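Local coordinates for protein type C neurotoxin (PDB 3PME) that forms the receptor-binding domain of a botulinum C/D mosaic neurotoxin and probably attaches the toxin to gangliosides and phospholipid of nerve-cell membranes, at residues S9-K13 with V35-N41; V71-I75 with V213-I218; T137-F141 with L193-D197. All coordinates share one frame. Residue numbers count along the deposited sequence, not the author numbering.

Contact 1: S9-K13 with V35-N41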
loop_
_atom_site.group_PDB
_atom_site.type_symbol
_atom_site.label_atom_id
_atom_site.label_comp_id
_atom_site.label_asym_id
_atom_site.label_seq_id
_atom_site.Cartn_x
_atom_site.Cartn_y
_atom_site.Cartn_z
ATOM N N SER A 9 -22.397 -2.292 1.718
ATOM C CA SER A 9 -21.220 -2.304 0.873
ATOM C C SER A 9 -21.126 -0.971 0.142
ATOM O O SER A 9 -21.861 -0.726 -0.826
ATOM C CB SER A 9 -21.292 -3.469 -0.125
ATOM O OG SER A 9 -20.060 -3.644 -0.803
ATOM N N LEU A 10 -20.235 -0.098 0.611
ATOM C CA LEU A 10 -20.085 1.208 -0.012
ATOM C C LEU A 10 -19.192 1.071 -1.230
ATOM O O LEU A 10 -18.006 0.744 -1.127
ATOM C CB LEU A 10 -19.511 2.237 0.963
ATOM C CG LEU A 10 -20.308 2.486 2.243
ATOM C CD1 LEU A 10 -19.575 3.525 3.090
ATOM C CD2 LEU A 10 -21.731 2.945 1.923
ATOM N N GLN A 11 -19.781 1.295 -2.398
ATOM C CA GLN A 11 -19.042 1.178 -3.641
ATOM C C GLN A 11 -19.388 2.329 -4.559
ATOM O O GLN A 11 -20.453 2.930 -4.452
ATOM C CB GLN A 11 -19.336 -0.156 -4.323
ATOM C CG GLN A 11 -18.867 -1.361 -3.523
ATOM C CD GLN A 11 -18.987 -2.652 -4.297
ATOM O OE1 GLN A 11 -18.164 -3.558 -4.149
ATOM N NE2 GLN A 11 -20.012 -2.744 -5.134
ATOM N N ASN A 12 -18.466 2.646 -5.454
ATOM C CA ASN A 12 -18.688 3.723 -6.396
ATOM C C ASN A 12 -19.350 3.199 -7.660
ATOM O O ASN A 12 -18.748 2.439 -8.417
ATOM C CB ASN A 12 -17.373 4.419 -6.724
ATOM C CG ASN A 12 -17.585 5.759 -7.385
ATOM O OD1 ASN A 12 -18.127 5.834 -8.491
ATOM N ND2 ASN A 12 -17.174 6.829 -6.708
ATOM N N LYS A 13 -20.604 3.590 -7.862
ATOM C CA LYS A 13 -21.383 3.150 -9.013
ATOM C C LYS A 13 -21.898 4.364 -9.759
ATOM O O LYS A 13 -22.440 5.286 -9.151
ATOM C CB LYS A 13 -22.561 2.280 -8.574
ATOM C CG LYS A 13 -22.162 0.957 -7.949
ATOM C CD LYS A 13 -21.336 0.128 -8.919
ATOM C CE LYS A 13 -20.820 -1.144 -8.270
ATOM N NZ LYS A 13 -19.985 -1.933 -9.222
ATOM N N VAL A 35 -13.956 11.341 -3.700
ATOM C CA VAL A 35 -14.160 9.908 -3.859
ATOM C C VAL A 35 -13.474 9.387 -5.113
ATOM O O VAL A 35 -13.276 10.128 -6.084
ATOM C CB VAL A 35 -15.671 9.534 -3.894
ATOM C CG1 VAL A 35 -16.371 10.010 -2.632
ATOM C CG2 VAL A 35 -16.342 10.104 -5.150
ATOM N N ASN A 36 -13.099 8.112 -5.083
ATOM C CA ASN A 36 -12.508 7.451 -6.231
ATOM C C ASN A 36 -11.297 8.219 -6.732
ATOM O O ASN A 36 -11.228 8.620 -7.903
ATOM C CB ASN A 36 -13.550 7.304 -7.342
ATOM C CG ASN A 36 -13.057 6.463 -8.497
ATOM O OD1 ASN A 36 -11.972 5.883 -8.446
ATOM N ND2 ASN A 36 -13.858 6.393 -9.554
ATOM N N THR A 37 -10.343 8.457 -5.843
ATOM C CA THR A 37 -9.145 9.193 -6.238
ATOM C C THR A 37 -7.944 8.282 -6.504
ATOM O O THR A 37 -7.133 8.560 -7.395
ATOM C CB THR A 37 -8.783 10.288 -5.225
ATOM O OG1 THR A 37 -8.460 9.699 -3.959
ATOM C CG2 THR A 37 -9.946 11.257 -5.051
ATOM N N ILE A 38 -7.831 7.195 -5.740
ATOM C CA ILE A 38 -6.742 6.228 -5.919
ATOM C C ILE A 38 -7.305 4.869 -6.321
ATOM O O ILE A 38 -6.852 4.254 -7.290
ATOM C CB ILE A 38 -5.935 6.055 -4.613
ATOM C CG1 ILE A 38 -5.392 7.402 -4.121
ATOM C CG2 ILE A 38 -4.810 5.039 -4.810
ATOM C CD1 ILE A 38 -4.752 7.344 -2.749
ATOM N N TYR A 39 -8.292 4.405 -5.557
ATOM C CA TYR A 39 -9.004 3.164 -5.827
ATOM C C TYR A 39 -10.480 3.471 -6.041
ATOM O O TYR A 39 -11.020 4.400 -5.435
ATOM C CB TYR A 39 -8.871 2.191 -4.641
ATOM C CG TYR A 39 -7.547 1.473 -4.592
ATOM C CD1 TYR A 39 -7.340 0.321 -5.337
ATOM C CD2 TYR A 39 -6.497 1.952 -3.815
ATOM C CE1 TYR A 39 -6.128 -0.343 -5.304
ATOM C CE2 TYR A 39 -5.285 1.291 -3.769
ATOM C CZ TYR A 39 -5.106 0.146 -4.514
ATOM O OH TYR A 39 -3.903 -0.526 -4.498
ATOM N N THR A 40 -11.131 2.662 -6.868
ATOM C CA THR A 40 -12.528 2.884 -7.244
ATOM C C THR A 40 -13.458 3.179 -6.075
ATOM O O THR A 40 -14.235 4.125 -6.121
ATOM C CB THR A 40 -13.082 1.699 -8.033
ATOM O OG1 THR A 40 -12.343 1.561 -9.255
ATOM C CG2 THR A 40 -14.542 1.919 -8.359
ATOM N N ASN A 41 -13.373 2.369 -5.027
ATOM C CA ASN A 41 -14.309 2.475 -3.917
ATOM C C ASN A 41 -13.725 3.243 -2.735
ATOM O O ASN A 41 -14.091 2.988 -1.579
ATOM C CB ASN A 41 -14.765 1.083 -3.484
ATOM C CG ASN A 41 -15.453 0.329 -4.614
ATOM O OD1 ASN A 41 -16.234 0.914 -5.374
ATOM N ND2 ASN A 41 -15.167 -0.964 -4.734
HETATM O O HOH W 1 -15.985 2.071 0.400
HETATM O O HOH W 2 -15.649 5.823 -4.376
HETATM O O HOH W 3 -17.560 -0.102 -7.849
#
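Only one direct hydrogen bond joins strand 9-13 to the loop 35-41, and it runs from backbone to side chain: Asn12 N donates to Asn41 OD1 over 2.8 Å, with an angle of 168° at the hydrogen. The same OD1 lies 3.3 Å from Gln11 CA, so the carboxamide of Asn41 rests against the strand where the two backbones come closest, Gln11 CA to Asn41 CA being 4.9 Å. Three waters supply the remaining polar links. Water 1 donates to Leu10 O and Asn41 O, both at 2.9 Å; water 2 accepts from Asn12 ND2 at 3.0 Å and donates to Thr40 O at 2.8 Å; water 3 donates to Asn12 O at 2.9 Å and to Asn41 OD1 at 3.0 Å. Van der Waals packing centres on Asn12, whose CB is 3.2 Å from Thr40 O and whose ND2 is 3.7 Å from both Val35 CG2 and Asn36 CB. Asn41 ND2 hydrogen-bonds to Asp197 OD1, and Leu10 pairs with Phe198 through the backbone. A side chain and waters thus tie the loop joining strands 34-35 and 42-45 to strand 6-13 of the same antiparallel sheet, whose strands 42-45 and 6-13 both pair with strand 193-201, in a concanavalin-like jelly roll.

Contact 2: V71-I75 with V213-I218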
loop_
_atom_site.group_PDB
_atom_site.type_symbol
_atom_site.label_atom_id
_atom_site.label_comp_id
_atom_site.label_asym_id
_atom_site.label_seq_id
_atom_site.Cartn_x
_atom_site.Cartn_y
_atom_site.Cartn_z
ATOM N N VAL A 71 -16.747 -6.327 10.139
ATOM C CA VAL A 71 -16.590 -5.063 9.457
ATOM C C VAL A 71 -15.250 -5.143 8.738
ATOM O O VAL A 71 -14.257 -5.521 9.352
ATOM C CB VAL A 71 -16.571 -3.900 10.458
ATOM C CG1 VAL A 71 -16.328 -2.604 9.724
ATOM C CG2 VAL A 71 -17.891 -3.857 11.274
ATOM N N SER A 72 -15.209 -4.826 7.448
ATOM C CA SER A 72 -13.937 -4.830 6.735
ATOM C C SER A 72 -13.768 -3.563 5.907
ATOM O O SER A 72 -14.736 -2.995 5.428
ATOM C CB SER A 72 -13.799 -6.068 5.850
ATOM O OG SER A 72 -14.676 -6.010 4.736
ATOM N N PHE A 73 -12.525 -3.116 5.760
ATOM C CA PHE A 73 -12.216 -1.938 4.946
ATOM C C PHE A 73 -10.713 -1.813 4.893
ATOM O O PHE A 73 -10.019 -2.418 5.706
ATOM C CB PHE A 73 -12.791 -0.662 5.575
ATOM C CG PHE A 73 -12.342 -0.422 6.999
ATOM C CD1 PHE A 73 -13.045 -0.983 8.060
ATOM C CD2 PHE A 73 -11.236 0.367 7.280
ATOM C CE1 PHE A 73 -12.646 -0.778 9.370
ATOM C CE2 PHE A 73 -10.823 0.586 8.592
ATOM C CZ PHE A 73 -11.534 0.003 9.653
ATOM N N TRP A 74 -10.203 -1.029 3.942
ATOM C CA TRP A 74 -8.788 -0.677 3.944
ATOM C C TRP A 74 -8.674 0.759 4.412
ATOM O O TRP A 74 -9.574 1.567 4.189
ATOM C CB TRP A 74 -8.183 -0.780 2.536
ATOM C CG TRP A 74 -8.309 -2.124 1.917
ATOM C CD1 TRP A 74 -9.462 -2.761 1.562
ATOM C CD2 TRP A 74 -7.237 -3.004 1.565
ATOM N NE1 TRP A 74 -9.174 -3.980 1.012
ATOM C CE2 TRP A 74 -7.814 -4.160 1.007
ATOM C CE3 TRP A 74 -5.840 -2.922 1.662
ATOM C CZ2 TRP A 74 -7.046 -5.233 0.557
ATOM C CZ3 TRP A 74 -5.076 -3.986 1.207
ATOM C CH2 TRP A 74 -5.680 -5.126 0.661
ATOM N N ILE A 75 -7.552 1.097 5.032
ATOM C CA ILE A 75 -7.328 2.455 5.490
ATOM C C ILE A 75 -5.872 2.864 5.214
ATOM O O ILE A 75 -4.970 2.019 5.172
ATOM C CB ILE A 75 -7.700 2.595 6.995
ATOM C CG1 ILE A 75 -7.774 4.067 7.426
ATOM C CG2 ILE A 75 -6.766 1.747 7.875
ATOM C CD1 ILE A 75 -8.518 4.265 8.756
ATOM N N VAL A 213 -11.578 -12.151 1.063
ATOM C CA VAL A 213 -11.880 -10.731 0.892
ATOM C C VAL A 213 -10.594 -9.924 0.670
ATOM O O VAL A 213 -10.494 -9.145 -0.274
ATOM C CB VAL A 213 -12.681 -10.163 2.082
ATOM C CG1 VAL A 213 -12.990 -8.674 1.868
ATOM C CG2 VAL A 213 -13.981 -10.940 2.275
ATOM N N TYR A 214 -9.607 -10.133 1.529
ATOM C CA TYR A 214 -8.304 -9.476 1.412
ATOM C C TYR A 214 -7.671 -9.663 0.033
ATOM O O TYR A 214 -7.292 -8.687 -0.628
ATOM C CB TYR A 214 -7.373 -10.012 2.501
ATOM C CG TYR A 214 -5.934 -9.525 2.482
ATOM C CD1 TYR A 214 -5.620 -8.165 2.494
ATOM C CD2 TYR A 214 -4.884 -10.437 2.521
ATOM C CE1 TYR A 214 -4.286 -7.735 2.517
ATOM C CE2 TYR A 214 -3.568 -10.027 2.538
ATOM C CZ TYR A 214 -3.269 -8.675 2.533
ATOM O OH TYR A 214 -1.951 -8.286 2.563
ATOM N N GLU A 215 -7.552 -10.907 -0.416
ATOM C CA GLU A 215 -6.866 -11.152 -1.686
ATOM C C GLU A 215 -7.657 -10.634 -2.888
ATOM O O GLU A 215 -7.076 -10.197 -3.895
ATOM C CB GLU A 215 -6.512 -12.628 -1.839
ATOM C CG GLU A 215 -5.567 -13.108 -0.758
ATOM C CD GLU A 215 -4.530 -14.083 -1.270
ATOM O OE1 GLU A 215 -4.350 -14.174 -2.502
ATOM O OE2 GLU A 215 -3.888 -14.753 -0.436
ATOM N N GLY A 216 -8.978 -10.664 -2.781
ATOM C CA GLY A 216 -9.821 -10.120 -3.824
ATOM C C GLY A 216 -9.553 -8.637 -3.969
ATOM O O GLY A 216 -9.353 -8.125 -5.073
ATOM N N GLN A 217 -9.498 -7.949 -2.836
ATOM C CA GLN A 217 -9.484 -6.494 -2.835
ATOM C C GLN A 217 -8.091 -5.880 -2.949
ATOM O O GLN A 217 -7.965 -4.677 -3.180
ATOM C CB GLN A 217 -10.198 -5.967 -1.594
ATOM C CG GLN A 217 -11.696 -6.288 -1.584
ATOM C CD GLN A 217 -12.374 -5.809 -0.325
ATOM O OE1 GLN A 217 -11.714 -5.369 0.612
ATOM N NE2 GLN A 217 -13.696 -5.872 -0.303
ATOM N N ILE A 218 -7.051 -6.690 -2.797
ATOM C CA ILE A 218 -5.697 -6.150 -2.942
ATOM C C ILE A 218 -5.344 -5.917 -4.408
ATOM O O ILE A 218 -4.410 -5.175 -4.703
ATOM C CB ILE A 218 -4.632 -7.014 -2.253
ATOM C CG1 ILE A 218 -3.382 -6.175 -1.947
ATOM C CG2 ILE A 218 -4.306 -8.230 -3.095
ATOM C CD1 ILE A 218 -2.401 -6.826 -0.966
HETATM O O HOH W 4 -13.568 -4.787 2.590
#
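Strand 71-75 and helix 213-218 run in roughly the same direction, their short axes 35° apart and 10.3 Å from each other at closest approach. That spacing leaves room for one layer of side chains: the nearest CA pairs, Ser72 with Val213 at 8.6 Å and Trp74 with Gln217 at 9.0 Å, are too far apart for backbone contact. The strand's alternation turns Ser72 and Trp74 toward the helix and Phe73 away from it, while Val213 and Gln217, one helical turn apart, point back at the strand.

Trp74 gives up the most surface, 118 Å². Its NE1 donates to Gln217 OE1 over 2.9 Å at an angle of 151°, the acceptor lying near the indole plane. Water 4 donates to the same OE1 at 2.8 Å and accepts from Ser72 OG at 2.7 Å, so Gln217 is linked to both strand residues that point at the helix, Ser72 through the water. At the far end of the indole, Trp74 CH2 packs against Ile218 CB at 3.6 Å and Tyr214 CE1 at 3.5 Å. The Trp74 six-membered ring and the Tyr214 ring have planes 25° apart, but with centroids separated by 5.5 Å they barely overlap.

Trp74 makes a cation-pi contact with Arg196, whose NH2 hydrogen-bonds to Gln217 O. This is helix-on-sheet packing: helix 207-218 follows strand 193-201, leads from the concanavalin-like part toward the trefoil-family one, and lies at a shallow angle along strand 68-77, on the face carrying Ser72 and Trp74. Strand 68-77 lies between 193-201 and 141-148, whose Phe142 touches Val213 and Gln217.

Contact 3: T137-F141 with L193-D197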
loop_
_atom_site.group_PDB
_atom_site.type_symbol
_atom_site.label_atom_id
_atom_site.label_comp_id
_atom_site.label_asym_id
_atom_site.label_seq_id
_atom_site.Cartn_x
_atom_site.Cartn_y
_atom_site.Cartn_z
ATOM N N THR A 137 2.629 3.557 8.355
ATOM C CA THR A 137 2.324 4.976 8.209
ATOM C C THR A 137 2.139 5.331 6.726
ATOM O O THR A 137 3.024 5.084 5.910
ATOM C CB THR A 137 3.423 5.861 8.827
ATOM O OG1 THR A 137 3.535 5.578 10.229
ATOM C CG2 THR A 137 3.056 7.326 8.655
ATOM N N ASN A 138 0.979 5.909 6.404
ATOM C CA ASN A 138 0.580 6.279 5.046
ATOM C C ASN A 138 0.550 5.138 4.035
ATOM O O ASN A 138 0.632 5.373 2.820
ATOM C CB ASN A 138 1.440 7.429 4.492
ATOM C CG ASN A 138 0.778 8.122 3.317
ATOM O OD1 ASN A 138 -0.423 8.407 3.359
ATOM N ND2 ASN A 138 1.563 8.425 2.274
ATOM N N LYS A 139 0.430 3.906 4.522
ATOM C CA LYS A 139 0.323 2.745 3.649
ATOM C C LYS A 139 -1.076 2.171 3.778
ATOM O O LYS A 139 -1.631 2.138 4.872
ATOM C CB LYS A 139 1.347 1.668 4.029
ATOM C CG LYS A 139 2.776 2.120 3.868
ATOM C CD LYS A 139 3.750 1.012 4.182
ATOM C CE LYS A 139 5.182 1.535 4.090
ATOM N NZ LYS A 139 6.139 0.583 4.711
ATOM N N TRP A 140 -1.662 1.753 2.667
ATOM C CA TRP A 140 -2.943 1.047 2.744
ATOM C C TRP A 140 -2.764 -0.253 3.510
ATOM O O TRP A 140 -1.893 -1.048 3.172
ATOM C CB TRP A 140 -3.419 0.671 1.354
ATOM C CG TRP A 140 -3.896 1.809 0.495
ATOM C CD1 TRP A 140 -3.207 2.435 -0.508
ATOM C CD2 TRP A 140 -5.183 2.427 0.541
ATOM N NE1 TRP A 140 -3.994 3.405 -1.088
ATOM C CE2 TRP A 140 -5.217 3.410 -0.471
ATOM C CE3 TRP A 140 -6.322 2.233 1.332
ATOM C CZ2 TRP A 140 -6.335 4.217 -0.694
ATOM C CZ3 TRP A 140 -7.433 3.020 1.098
ATOM C CH2 TRP A 140 -7.432 3.999 0.097
ATOM N N PHE A 141 -3.597 -0.481 4.524
ATOM C CA PHE A 141 -3.675 -1.816 5.123
ATOM C C PHE A 141 -5.127 -2.238 5.298
ATOM O O PHE A 141 -6.017 -1.394 5.388
ATOM C CB PHE A 141 -2.850 -1.947 6.416
ATOM C CG PHE A 141 -3.264 -1.021 7.529
ATOM C CD1 PHE A 141 -2.745 0.262 7.618
ATOM C CD2 PHE A 141 -4.104 -1.464 8.553
ATOM C CE1 PHE A 141 -3.094 1.109 8.663
ATOM C CE2 PHE A 141 -4.455 -0.631 9.613
ATOM C CZ PHE A 141 -3.949 0.659 9.675
ATOM N N LEU A 193 -6.825 11.085 5.707
ATOM C CA LEU A 193 -6.810 9.637 5.568
ATOM C C LEU A 193 -7.745 9.214 4.458
ATOM O O LEU A 193 -8.625 9.975 4.038
ATOM C CB LEU A 193 -7.218 8.954 6.882
ATOM C CG LEU A 193 -8.660 9.135 7.354
ATOM C CD1 LEU A 193 -9.574 8.081 6.771
ATOM C CD2 LEU A 193 -8.719 9.076 8.868
ATOM N N TRP A 194 -7.556 7.981 4.004
ATOM C CA TRP A 194 -8.371 7.392 2.953
ATOM C C TRP A 194 -8.901 6.079 3.478
ATOM O O TRP A 194 -8.203 5.378 4.211
ATOM C CB TRP A 194 -7.529 7.086 1.706
ATOM C CG TRP A 194 -6.920 8.260 0.998
ATOM C CD1 TRP A 194 -7.343 8.801 -0.178
ATOM C CD2 TRP A 194 -5.745 9.001 1.384
ATOM N NE1 TRP A 194 -6.518 9.843 -0.545
ATOM C CE2 TRP A 194 -5.530 9.985 0.391
ATOM C CE3 TRP A 194 -4.853 8.923 2.459
ATOM C CZ2 TRP A 194 -4.473 10.899 0.454
ATOM C CZ3 TRP A 194 -3.799 9.832 2.521
ATOM C CH2 TRP A 194 -3.621 10.810 1.516
ATOM N N ILE A 195 -10.123 5.746 3.080
ATOM C CA ILE A 195 -10.706 4.435 3.353
ATOM C C ILE A 195 -11.187 3.874 2.023
ATOM O O ILE A 195 -11.589 4.632 1.136
ATOM C CB ILE A 195 -11.884 4.561 4.331
ATOM C CG1 ILE A 195 -11.355 4.894 5.729
ATOM C CG2 ILE A 195 -12.719 3.259 4.378
ATOM C CD1 ILE A 195 -12.438 5.332 6.703
ATOM N N ARG A 196 -11.142 2.563 1.854
ATOM C CA ARG A 196 -11.777 1.968 0.677
ATOM C C ARG A 196 -12.459 0.647 0.989
ATOM O O ARG A 196 -12.107 -0.039 1.943
ATOM C CB ARG A 196 -10.786 1.795 -0.479
ATOM C CG ARG A 196 -9.882 0.558 -0.365
ATOM C CD ARG A 196 -9.002 0.520 -1.596
ATOM N NE ARG A 196 -8.394 -0.776 -1.869
ATOM C CZ ARG A 196 -7.155 -1.098 -1.532
ATOM N NH1 ARG A 196 -6.388 -0.232 -0.873
ATOM N NH2 ARG A 196 -6.666 -2.277 -1.872
ATOM N N ASP A 197 -13.431 0.303 0.157
ATOM C CA ASP A 197 -14.117 -0.981 0.212
ATOM C C ASP A 197 -14.733 -1.252 1.587
ATOM O O ASP A 197 -14.575 -2.331 2.157
ATOM C CB ASP A 197 -13.189 -2.117 -0.234
ATOM C CG ASP A 197 -12.750 -1.973 -1.683
ATOM O OD1 ASP A 197 -13.596 -2.163 -2.580
ATOM O OD2 ASP A 197 -11.569 -1.670 -1.921
#
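In the lectin-like jelly roll, Trp140, on the loop leading into strand 141-148, is buried against strand 193-197 and, at 110 Å², has the most surface covered here. Its CA-to-CB bond points toward the strand, as do those of Trp194 and Arg196, the alternate residues, with 55 and 58 Å² covered; Ile195 between them points away. Trp140 CH2 packs on Trp194 CB at 3.5 Å. The two indoles meet obliquely, the Trp140 six-membered ring and the Trp194 five-membered ring having planes at 55° and centroids 6.0 Å apart.

Arg196 lies over one face of Trp140, presenting the edge of its guanidinium. Measured to the centroid of the six-membered ring, Arg196 CZ is 4.8 Å away and 23° off the normal, a cation-pi contact, while Arg196 CD is 4.3 Å away and 20° off it, a CH-pi contact. Its NH2 hydrogen-bonds to Gln217 O, and Tyr39 and Trp74 add cation-pi contacts. Trp140 NE1 hydrogen-bonds to Asn229 OD1, later in the chain. Arg196 NE forms a salt bridge with Asp197 OD2 at 3.3 Å, and the group's closest approach to the indole is Arg196 NH1 to Trp140 CD2, at 3.2 Å.

Overall arrangement
All three contacts reach one antiparallel sheet of the jelly-roll domain, in which strand 193-201 lies next to both strand 6-13 of contact 1 and strand 68-77 of contact 2. Contact 3 is core: all its touching residues are buried, and it relies on aromatic and cation-pi packing without a direct hydrogen bond. Contact 2, partly buried with no exposed residue, mixes indole packing with one hydrogen bond and a water. Contact 1 lies most at the surface, with Asn36 and Thr40 exposed, in line with its three bridging waters. Backbone pairing joins contacts 2 and 3, with Trp74 N 2.9 Å from Arg196 O, while Tyr39 CE2, 3.5 Å from Arg196 NH1, packs contact 1 on contact 3.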